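Local coordinates for protein beta-phosphoglucomutase (Bacteroides vulgatus, PDB 3DV9) that is a putative beta-phosphoglucomutase of the haloacid dehalogenase-like superfamily, probably interconverting glucose phosphates at a magnesium-dependent active site, at residues E7-Y12 / Q241-Q246; V26-D31 / L114-K119; E43-I48 / F54-E59; V217-N220 / L225-H228. All coordinates share one frame; numbering follows the deposited sequence. Where two conformers were deposited one is given.

Interaction 1 of 4, residues E7-Y12 / Q241-Q246; sequences EAINNY and QSALKQ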
# COMPACT_ATOMS: atom_id res chain seq x y z
N GLU A 7 5.00 11.94 19.79
CA GLU A 7 3.60 12.44 19.79
C GLU A 7 2.70 11.46 19.02
O GLU A 7 1.69 10.99 19.54
CB GLU A 7 3.51 13.84 19.20
CG GLU A 7 2.09 14.36 19.07
CD GLU A 7 1.92 15.54 18.11
OE1 GLU A 7 2.66 15.68 17.07
OE2 GLU A 7 1.02 16.37 18.43
N ALA A 8 3.11 11.11 17.79
CA ALA A 8 2.34 10.18 16.98
C ALA A 8 2.21 8.85 17.71
O ALA A 8 1.12 8.31 17.79
CB ALA A 8 3.01 9.98 15.61
N ILE A 9 3.32 8.33 18.21
CA ILE A 9 3.30 7.04 18.90
C ILE A 9 2.35 7.07 20.09
O ILE A 9 1.51 6.19 20.24
CB ILE A 9 4.72 6.57 19.28
CG1 ILE A 9 5.52 6.27 17.99
CG2 ILE A 9 4.71 5.31 20.16
CD1 ILE A 9 7.01 6.32 18.22
N ASN A 10 2.51 8.09 20.94
CA ASN A 10 1.71 8.15 22.16
C ASN A 10 0.23 8.35 21.90
O ASN A 10 -0.60 7.79 22.62
CB ASN A 10 2.28 9.17 23.14
CG ASN A 10 3.56 8.67 23.77
OD1 ASN A 10 3.65 7.48 24.18
ND2 ASN A 10 4.56 9.54 23.85
N ASN A 11 -0.10 9.15 20.89
CA ASN A 11 -1.51 9.27 20.46
C ASN A 11 -2.14 7.93 20.01
O ASN A 11 -3.28 7.59 20.42
CB ASN A 11 -1.65 10.33 19.35
CG ASN A 11 -1.54 11.78 19.92
OD1 ASN A 11 -1.77 12.01 21.11
ND2 ASN A 11 -1.19 12.75 19.06
N TYR A 12 -1.41 7.20 19.16
CA TYR A 12 -1.78 5.86 18.76
C TYR A 12 -1.97 4.93 19.96
O TYR A 12 -3.01 4.27 20.07
CB TYR A 12 -0.76 5.26 17.77
CG TYR A 12 -0.99 3.81 17.49
CD1 TYR A 12 -1.91 3.41 16.51
CD2 TYR A 12 -0.27 2.83 18.17
CE1 TYR A 12 -2.12 2.08 16.24
CE2 TYR A 12 -0.47 1.48 17.91
CZ TYR A 12 -1.40 1.12 16.95
OH TYR A 12 -1.64 -0.19 16.67
N GLN A 241 12.65 3.80 14.53
CA GLN A 241 12.75 2.53 15.29
C GLN A 241 13.12 2.78 16.76
O GLN A 241 12.55 2.16 17.68
CB GLN A 241 13.73 1.56 14.63
CG GLN A 241 13.62 0.14 15.18
CD GLN A 241 14.74 -0.77 14.69
OE1 GLN A 241 15.62 -0.32 13.95
NE2 GLN A 241 14.74 -2.03 15.13
N SER A 242 14.05 3.71 16.99
CA SER A 242 14.43 4.12 18.35
C SER A 242 13.24 4.69 19.15
O SER A 242 13.05 4.33 20.32
CB SER A 242 15.59 5.13 18.31
OG SER A 242 15.99 5.48 19.63
N ALA A 243 12.45 5.56 18.51
CA ALA A 243 11.26 6.19 19.12
C ALA A 243 10.23 5.15 19.53
O ALA A 243 9.52 5.30 20.52
CB ALA A 243 10.60 7.19 18.14
N LEU A 244 10.16 4.09 18.74
CA LEU A 244 9.21 2.99 18.92
C LEU A 244 9.59 2.02 20.03
O LEU A 244 8.74 1.28 20.55
CB LEU A 244 9.07 2.23 17.59
CG LEU A 244 8.22 2.92 16.51
CD1 LEU A 244 8.51 2.33 15.10
CD2 LEU A 244 6.71 2.84 16.87
N LYS A 245 10.88 2.02 20.38
CA LYS A 245 11.39 1.12 21.42
C LYS A 245 11.15 1.76 22.78
O LYS A 245 11.72 2.81 23.06
CB LYS A 245 12.90 0.89 21.21
CG LYS A 245 13.26 -0.32 20.34
CD LYS A 245 14.78 -0.62 20.34
CE LYS A 245 15.43 -0.54 18.93
NZ LYS A 245 15.83 0.83 18.40
N GLN A 246 10.33 1.13 23.61
CA GLN A 246 9.95 1.70 24.92
C GLN A 246 11.06 1.65 25.99
O GLN A 246 11.58 0.58 26.33
CB GLN A 246 8.63 1.08 25.44
CG GLN A 246 8.73 -0.32 26.07
CD GLN A 246 7.50 -0.70 26.92
OE1 GLN A 246 7.26 -1.87 27.19
NE2 GLN A 246 6.73 0.30 27.34
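Ile-9 reaches from the N-terminal helix 2-16 to Ala-243 and Leu-244 near the end of the C-terminal helix 230-244. The contact is helix-to-helix packing at one side of the Rossmann-like core, and it brings the two ends of the chain together. All three touching residues are buried, and no hydrogen bond passes between the two segments. The CD1 methyl of Ile-9 carries most of the meeting. It lies 3.7 Å from Ala-243 CB and 3.7 Å from Leu-244 CD2, so one methyl sits against two neighbouring residues of the other helix. One bond back, Ile-9 CG1 also touches Leu-244 CD2, at 3.8 Å. The Ile-9 and Leu-244 side chains cross at about a right angle. Ile-9 places CG1 beside its backbone N (chi1 -67°), and a nearly extended chi2 of 158° carries CD1 outward to the other helix.

Further out, Ile-9 and Ala-8 also rest on Phe-204 of strand 204-208, while Leu-244 rests on Ile-21. Tyr-12, one turn on from Ile-9, is fixed by its OH to Gly-202 O. The bond from Asn-11 N to Glu-7 O, 2.9 Å, is part of the regular helix that carries Ile-9. Ala-243 O accepts a hydrogen bond from Lys-6 NZ, and this same oxygen lies 3.6 Å from Ile-9 CD1.

Interaction 2 of 4, residues V26-D31 / L114-K119; sequences VLFDMD and LEVLTK. With MG (magnesium ion), chain B; PO4 (phosphate ion), chain C.
Phe-28 of the parallel-sheet strand 25-29 meets Leu-117 of helix 113-122 in the tight part of this contact. Leu-117 CD2 lies over one face of the ring, 3.3 Å from Phe-28 CE2 and 3.6 Å from CZ. This is close for carbon atoms. Leu-117 has CG beside its backbone N (chi1 -75°); CD1 runs on away from CA, and the other branch, CD2, is turned onto the ring. Val-116 is looser. Its CG1 approaches the ring obliquely, 4.3 Å from Phe-28 CZ. The outer side of the helix is polar and more open to solvent. There Lys-119 NZ pairs with Glu-238 and Asn-234.

Just past Phe-28 comes the DxDx(T/V) motif of the haloacid dehalogenase fold. Asp-29 OD2 and Asp-31 O bind magnesium, the latter at 2.3 Å; Glu-65 and Asn-190 complete the protein ligands. Asp-31 N donates to O1 of a phosphate ion, probably from the crystallisation liquor and perhaps only partly occupied, at 3.0 Å. Asp-31 OD1 is hydrogen-bonded to Ser-37 OG. An alanine at Asp-31 would keep the backbone ligand but would probably leave Ser-37 OG without its carboxylate mate and the loop less firmly placed. The apolar grip thus belongs to the sheet core, while the strand's end presents oxygens to magnesium and the Asp-31 N-H to phosphate, consistent with a phosphoryl-transfer site.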
# COMPACT_ATOMS: atom_id res chain seq x y z
N VAL A 26 7.06 -5.10 9.56
CA VAL A 26 6.81 -3.87 8.79
C VAL A 26 6.12 -4.31 7.50
O VAL A 26 6.69 -5.07 6.70
CB VAL A 26 8.09 -3.01 8.50
CG1 VAL A 26 7.69 -1.64 7.84
CG2 VAL A 26 8.90 -2.75 9.79
N LEU A 27 4.88 -3.86 7.34
CA LEU A 27 3.98 -4.28 6.27
C LEU A 27 4.01 -3.23 5.19
O LEU A 27 3.51 -2.12 5.39
CB LEU A 27 2.53 -4.41 6.80
CG LEU A 27 2.21 -5.69 7.56
CD1 LEU A 27 3.36 -6.34 8.28
CD2 LEU A 27 0.93 -5.54 8.43
N PHE A 28 4.63 -3.57 4.06
CA PHE A 28 4.78 -2.60 2.95
C PHE A 28 3.75 -2.77 1.87
O PHE A 28 3.60 -3.85 1.25
CB PHE A 28 6.13 -2.79 2.28
CG PHE A 28 7.28 -2.30 3.09
CD1 PHE A 28 7.78 -1.01 2.85
CD2 PHE A 28 7.86 -3.10 4.07
CE1 PHE A 28 8.87 -0.51 3.59
CE2 PHE A 28 8.95 -2.61 4.84
CZ PHE A 28 9.46 -1.34 4.58
N ASP A 29 3.08 -1.67 1.55
CA ASP A 29 2.40 -1.66 0.28
C ASP A 29 3.41 -1.86 -0.89
O ASP A 29 4.61 -1.56 -0.76
CB ASP A 29 1.67 -0.33 0.13
CG ASP A 29 0.97 -0.22 -1.16
OD1 ASP A 29 0.20 -1.16 -1.47
OD2 ASP A 29 1.21 0.78 -1.86
N MSE A 30 2.95 -2.40 -2.04
CA MSE A 30 3.88 -2.55 -3.17
C MSE A 30 3.96 -1.35 -4.15
O MSE A 30 4.98 -0.70 -4.30
CB MSE A 30 3.60 -3.84 -3.95
CG MSE A 30 4.72 -4.09 -4.98
SE MSE A 30 4.44 -5.74 -5.93
CE MSE A 30 2.86 -5.18 -6.97
N ASP A 31 2.86 -1.10 -4.85
CA ASP A 31 2.86 -0.06 -5.89
C ASP A 31 2.98 1.34 -5.29
O ASP A 31 2.17 1.74 -4.47
CB ASP A 31 1.58 -0.16 -6.71
CG ASP A 31 1.50 -1.46 -7.49
OD1 ASP A 31 2.42 -1.79 -8.24
OD2 ASP A 31 0.48 -2.16 -7.32
N LEU A 114 15.10 -0.44 -1.18
CA LEU A 114 16.01 -1.57 -0.89
C LEU A 114 16.84 -1.27 0.36
O LEU A 114 17.02 -2.17 1.21
CB LEU A 114 16.89 -1.84 -2.11
CG LEU A 114 18.00 -2.87 -1.87
CD1 LEU A 114 17.44 -4.19 -1.47
CD2 LEU A 114 18.79 -3.01 -3.17
N GLU A 115 17.32 -0.04 0.50
CA GLU A 115 18.10 0.32 1.67
C GLU A 115 17.31 0.16 2.97
O GLU A 115 17.81 -0.40 3.96
CB GLU A 115 18.64 1.72 1.56
CG GLU A 115 19.54 2.05 2.77
CD GLU A 115 20.24 3.40 2.60
OE1 GLU A 115 20.23 3.95 1.48
OE2 GLU A 115 20.81 3.89 3.58
N VAL A 116 16.10 0.70 3.04
CA VAL A 116 15.32 0.56 4.27
C VAL A 116 14.94 -0.91 4.60
O VAL A 116 14.99 -1.29 5.76
CB VAL A 116 14.11 1.54 4.34
CG1 VAL A 116 12.90 1.02 3.51
CG2 VAL A 116 13.76 1.81 5.80
N LEU A 117 14.64 -1.71 3.58
CA LEU A 117 14.31 -3.14 3.76
C LEU A 117 15.51 -3.88 4.32
O LEU A 117 15.38 -4.76 5.17
CB LEU A 117 13.87 -3.76 2.44
CG LEU A 117 12.45 -3.32 2.05
CD1 LEU A 117 12.17 -3.62 0.56
CD2 LEU A 117 11.41 -3.96 3.03
N THR A 118 16.70 -3.52 3.86
CA THR A 118 17.92 -4.20 4.35
C THR A 118 18.17 -3.87 5.83
O THR A 118 18.61 -4.74 6.59
CB THR A 118 19.18 -3.91 3.47
OG1 THR A 118 19.59 -2.55 3.64
CG2 THR A 118 18.87 -4.15 2.01
N LYS A 119 17.83 -2.63 6.23
CA LYS A 119 18.02 -2.21 7.64
C LYS A 119 17.02 -3.01 8.48
O LYS A 119 17.37 -3.55 9.54
CB LYS A 119 17.65 -0.73 7.80
CG LYS A 119 18.69 0.23 7.23
CD LYS A 119 18.17 1.64 7.37
CE LYS A 119 19.06 2.60 6.68
NZ LYS A 119 18.50 4.01 6.76
MG MG B . 0.22 1.98 -3.35
P PO4 C . -1.03 -1.16 -4.20
O1 PO4 C . 0.17 -2.06 -3.94
O2 PO4 C . -0.63 0.29 -4.17
O3 PO4 C . -2.12 -1.42 -3.16
O4 PO4 C . -1.66 -1.46 -5.55
O HOH W 1 -1.12 0.47 -3.94
O HOH W 2 -1.65 1.98 -1.85

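Interaction 3 of 4, residues E43-I48 / F54-E59; sequences ESWHKI and FGLSRE. With EDO (1,2-ethanediol), chain D.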
# COMPACT_ATOMS: atom_id res chain seq x y z
N GLU A 43 -1.97 5.37 -16.15
CA GLU A 43 -2.11 5.48 -17.61
C GLU A 43 -2.83 4.27 -18.22
O GLU A 43 -3.72 4.46 -19.06
CB GLU A 43 -0.75 5.73 -18.27
CG GLU A 43 -0.80 5.92 -19.81
CD GLU A 43 -1.62 7.13 -20.22
OE1 GLU A 43 -2.01 7.93 -19.36
OE2 GLU A 43 -1.87 7.31 -21.43
N SER A 44 -2.45 3.05 -17.81
CA SER A 44 -3.09 1.82 -18.30
C SER A 44 -4.56 1.77 -17.95
O SER A 44 -5.41 1.41 -18.79
CB SER A 44 -2.41 0.56 -17.76
OG SER A 44 -1.06 0.53 -18.19
N TRP A 45 -4.89 2.11 -16.71
CA TRP A 45 -6.30 2.11 -16.31
C TRP A 45 -7.04 3.15 -17.14
O TRP A 45 -8.13 2.87 -17.65
CB TRP A 45 -6.47 2.46 -14.84
CG TRP A 45 -6.50 1.28 -13.96
CD1 TRP A 45 -5.54 0.91 -13.04
CD2 TRP A 45 -7.53 0.28 -13.89
NE1 TRP A 45 -5.93 -0.23 -12.39
CE2 TRP A 45 -7.14 -0.64 -12.89
CE3 TRP A 45 -8.75 0.09 -14.57
CZ2 TRP A 45 -7.93 -1.76 -12.57
CZ3 TRP A 45 -9.53 -1.00 -14.23
CH2 TRP A 45 -9.12 -1.92 -13.25
N HIS A 46 -6.46 4.35 -17.26
CA HIS A 46 -7.13 5.44 -17.97
C HIS A 46 -7.44 5.06 -19.43
O HIS A 46 -8.57 5.23 -19.93
CB HIS A 46 -6.27 6.70 -17.95
CG HIS A 46 -6.75 7.73 -18.91
ND1 HIS A 46 -7.95 8.38 -18.76
CD2 HIS A 46 -6.22 8.17 -20.08
CE1 HIS A 46 -8.13 9.21 -19.77
NE2 HIS A 46 -7.11 9.08 -20.59
N LYS A 47 -6.41 4.53 -20.09
CA LYS A 47 -6.49 4.17 -21.50
C LYS A 47 -7.43 3.00 -21.77
O LYS A 47 -8.20 3.04 -22.73
CB LYS A 47 -5.08 3.87 -22.01
CG LYS A 47 -4.96 3.47 -23.48
CD LYS A 47 -3.50 3.22 -23.82
CE LYS A 47 -3.35 2.56 -25.16
NZ LYS A 47 -1.98 2.81 -25.66
N ILE A 48 -7.36 1.96 -20.92
CA ILE A 48 -8.20 0.79 -21.10
C ILE A 48 -9.68 1.09 -20.80
O ILE A 48 -10.58 0.65 -21.50
CB ILE A 48 -7.67 -0.39 -20.24
CG1 ILE A 48 -6.34 -0.88 -20.80
CG2 ILE A 48 -8.72 -1.53 -20.14
CD1 ILE A 48 -6.27 -0.85 -22.33
N PHE A 54 -15.57 4.12 -20.93
CA PHE A 54 -15.66 4.70 -19.60
C PHE A 54 -14.63 5.83 -19.38
O PHE A 54 -13.50 5.76 -19.88
CB PHE A 54 -15.39 3.64 -18.53
CG PHE A 54 -16.42 2.54 -18.44
CD1 PHE A 54 -17.75 2.82 -18.09
CD2 PHE A 54 -16.06 1.20 -18.67
CE1 PHE A 54 -18.72 1.80 -17.98
CE2 PHE A 54 -17.03 0.15 -18.56
CZ PHE A 54 -18.36 0.46 -18.22
N GLY A 55 -15.00 6.81 -18.57
CA GLY A 55 -14.10 7.92 -18.28
C GLY A 55 -13.47 7.79 -16.91
O GLY A 55 -14.08 8.14 -15.91
N LEU A 56 -12.24 7.30 -16.88
CA LEU A 56 -11.44 7.29 -15.65
C LEU A 56 -10.13 8.03 -15.93
O LEU A 56 -9.30 7.57 -16.71
CB LEU A 56 -11.18 5.84 -15.19
CG LEU A 56 -10.38 5.61 -13.89
CD1 LEU A 56 -11.17 5.99 -12.61
CD2 LEU A 56 -9.88 4.15 -13.78
N SER A 57 -9.97 9.20 -15.33
CA SER A 57 -8.74 9.99 -15.54
C SER A 57 -7.59 9.36 -14.75
O SER A 57 -7.82 8.62 -13.78
CB SER A 57 -8.92 11.45 -15.09
OG SER A 57 -8.87 11.53 -13.67
N ARG A 58 -6.37 9.68 -15.17
CA ARG A 58 -5.15 9.26 -14.46
C ARG A 58 -5.19 9.64 -12.99
O ARG A 58 -4.81 8.84 -12.14
CB ARG A 58 -3.89 9.87 -15.10
CG ARG A 58 -3.53 9.25 -16.44
CD ARG A 58 -2.74 10.26 -17.28
NE ARG A 58 -2.71 9.83 -18.68
CZ ARG A 58 -3.42 10.37 -19.67
NH1 ARG A 58 -4.23 11.41 -19.46
NH2 ARG A 58 -3.32 9.86 -20.89
N GLU A 59 -5.67 10.85 -12.70
CA GLU A 59 -5.78 11.32 -11.32
C GLU A 59 -6.82 10.54 -10.52
O GLU A 59 -6.57 10.19 -9.38
CB GLU A 59 -6.15 12.79 -11.29
CG GLU A 59 -4.97 13.66 -11.68
CD GLU A 59 -4.86 13.86 -13.18
OE1 GLU A 59 -5.78 13.48 -13.95
OE2 GLU A 59 -3.82 14.43 -13.59
C1 EDO D . -0.91 11.55 -13.46
O1 EDO D . -1.35 12.21 -14.66
C2 EDO D . -0.42 12.52 -12.38
O2 EDO D . 0.16 13.73 -12.93
O HOH W 3 -10.87 6.72 -19.53
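His-46 and Leu-56 bring helix 38-51 and the loop before helix 58-63 together, their CA atoms 5.2 Å apart. His-46 ND1 donates to Leu-56 O at 2.6 Å, 159° at the hydrogen. The oxygen lies in the ring plane, but ND1 is tilted from the carbonyl plane. His-46 CA adds a CA-H...O contact to this oxygen, at 3.3 Å. A water accepts from Leu-56 N and bonds to His-46 O. With CG anti to the backbone N (chi1 167°), the His-46 ring is set between this carbonyl and Arg-58.

These helices are part of the helical cap inserted in the core, as in related beta-phosphoglucomutases. Ser-57 is the N-cap of helix 58-63, its OG bonded to Glu-60 N. In the first turn of that helix, Arg-58 pairs with Glu-43, the carboxylate and guanidinium nearly coplanar. Arg-58 NH2 donates to the syn lone pair of Glu-43 OE2 at 3.0 Å. Glu-43 OE1 and Arg-58 NE clash, so their places are doubtful. An alanine in place of His-46 would probably leave Leu-56 O without its donor and take the imidazole from over the rim of one guanidinium face. There His-46 CD2 lies 3.5 Å from Arg-58 NH2.

Interaction 4 of 4, residues V217-N220 / L225-H228; sequences VLLN and LLFH
Leu-226, in the edge strand 225-227, points its side chain at Leu-218 and Leu-219 of helix 215-219. Its CB already makes contact, lying 3.9 Å from Leu-219 CD2. CG is the branch point and stands anti to the backbone N (chi1 -174°), which carries the side chain across to the helix. CD1 is the tip that does the rest. It lies 3.9 Å from Leu-219 CG and 3.9 Å from Leu-219 CD2. On the same methyl falls Leu-218 CB, at 4.0 Å. One methyl therefore meets two successive helix residues.

Leu-219 and Leu-226 cross at about a right angle. Leu-219 uses its branch point and one methyl, whereas Leu-218 offers only its CB to this partner. No hydrogen bond passes between the two segments, and the contact is wholly apolar. It is only partly buried, for Leu-218 lies inside while Leu-219 is exposed.

The contact closes the second half of a beta-alpha-beta unit made of strand 204-208, helix 215-219 and strand 225-227. Leu-218 and Leu-226 both also touch Ala-207 of strand 204-208. The residues on each side of Leu-226 in the strand serve other elements: Leu-225 packs on Leu-240 of helix 230-244 and on Phe-5 of helix 2-16, and Phe-227 packs on Asn-236 of helix 230-244.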
# COMPACT_ATOMS: atom_id res chain seq x y z
N VAL A 217 -4.62 14.51 1.48
CA VAL A 217 -5.39 13.35 1.05
C VAL A 217 -5.02 12.12 1.89
O VAL A 217 -5.85 11.27 2.17
CB VAL A 217 -5.13 13.11 -0.47
CG1 VAL A 217 -5.83 11.91 -0.96
CG2 VAL A 217 -5.60 14.32 -1.29
N LEU A 218 -3.75 12.07 2.30
CA LEU A 218 -3.22 10.96 3.10
C LEU A 218 -3.47 11.20 4.60
O LEU A 218 -3.92 10.30 5.34
CB LEU A 218 -1.73 10.81 2.82
CG LEU A 218 -1.42 10.42 1.36
CD1 LEU A 218 0.11 10.32 1.13
CD2 LEU A 218 -2.11 9.14 0.88
N LEU A 219 -3.14 12.40 5.06
CA LEU A 219 -3.36 12.79 6.43
C LEU A 219 -4.84 12.64 6.85
O LEU A 219 -5.11 12.25 7.98
CB LEU A 219 -2.92 14.24 6.65
CG LEU A 219 -1.40 14.48 6.45
CD1 LEU A 219 -1.12 15.95 6.45
CD2 LEU A 219 -0.62 13.75 7.57
N ASN A 220 -5.76 12.96 5.93
CA ASN A 220 -7.20 12.93 6.25
C ASN A 220 -7.76 11.54 6.43
O ASN A 220 -8.90 11.39 6.90
CB ASN A 220 -7.99 13.64 5.17
CG ASN A 220 -7.90 15.15 5.27
OD1 ASN A 220 -7.47 15.69 6.29
ND2 ASN A 220 -8.29 15.83 4.20
N LEU A 225 1.90 9.12 10.80
CA LEU A 225 3.03 9.93 10.40
C LEU A 225 3.03 10.03 8.87
O LEU A 225 2.47 9.16 8.16
CB LEU A 225 4.35 9.31 10.86
CG LEU A 225 4.80 9.36 12.32
CD1 LEU A 225 6.12 8.57 12.46
CD2 LEU A 225 4.97 10.80 12.79
N LEU A 226 3.65 11.08 8.34
CA LEU A 226 3.78 11.24 6.90
C LEU A 226 5.22 11.59 6.57
O LEU A 226 5.82 12.50 7.19
CB LEU A 226 2.85 12.35 6.36
CG LEU A 226 2.83 12.44 4.82
CD1 LEU A 226 1.44 12.80 4.34
CD2 LEU A 226 3.87 13.46 4.41
N PHE A 227 5.77 10.87 5.59
CA PHE A 227 7.08 11.28 4.97
C PHE A 227 6.89 11.68 3.53
O PHE A 227 5.97 11.25 2.85
CB PHE A 227 8.09 10.15 5.08
CG PHE A 227 8.41 9.77 6.50
CD1 PHE A 227 9.38 10.47 7.22
CD2 PHE A 227 7.70 8.75 7.14
CE1 PHE A 227 9.65 10.18 8.54
CE2 PHE A 227 7.97 8.44 8.46
CZ PHE A 227 8.94 9.16 9.19
N HIS A 228 7.81 12.51 3.05
CA HIS A 228 7.62 13.14 1.74
C HIS A 228 8.10 12.27 0.57
O HIS A 228 7.87 12.61 -0.59
CB HIS A 228 8.30 14.51 1.78
CG HIS A 228 7.65 15.43 2.78
ND1 HIS A 228 6.34 15.84 2.68
CD2 HIS A 228 8.10 15.93 3.96
CE1 HIS A 228 6.03 16.61 3.71
NE2 HIS A 228 7.09 16.68 4.50

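The chain starts in helix 2-16, which interaction 1 joins to the last helix, closing a loop that holds the other three contacts. Strand 25-29 follows, and interaction 2 ties it to helix 113-122 across the cap insertion. Interaction 3 lies within that loop, a short closure inside the cap, its centre about 28 Å from that of interaction 2. Interaction 4 comes later, in series with both, and closes a short turn at the edge of the sheet that interaction 2 also reaches. None of the loops cross. Interactions 1 and 4 touch directly, Ala-8 CB packing 3.5 Å from Leu-225 CD2, so the terminal helices and the edge strand form one block.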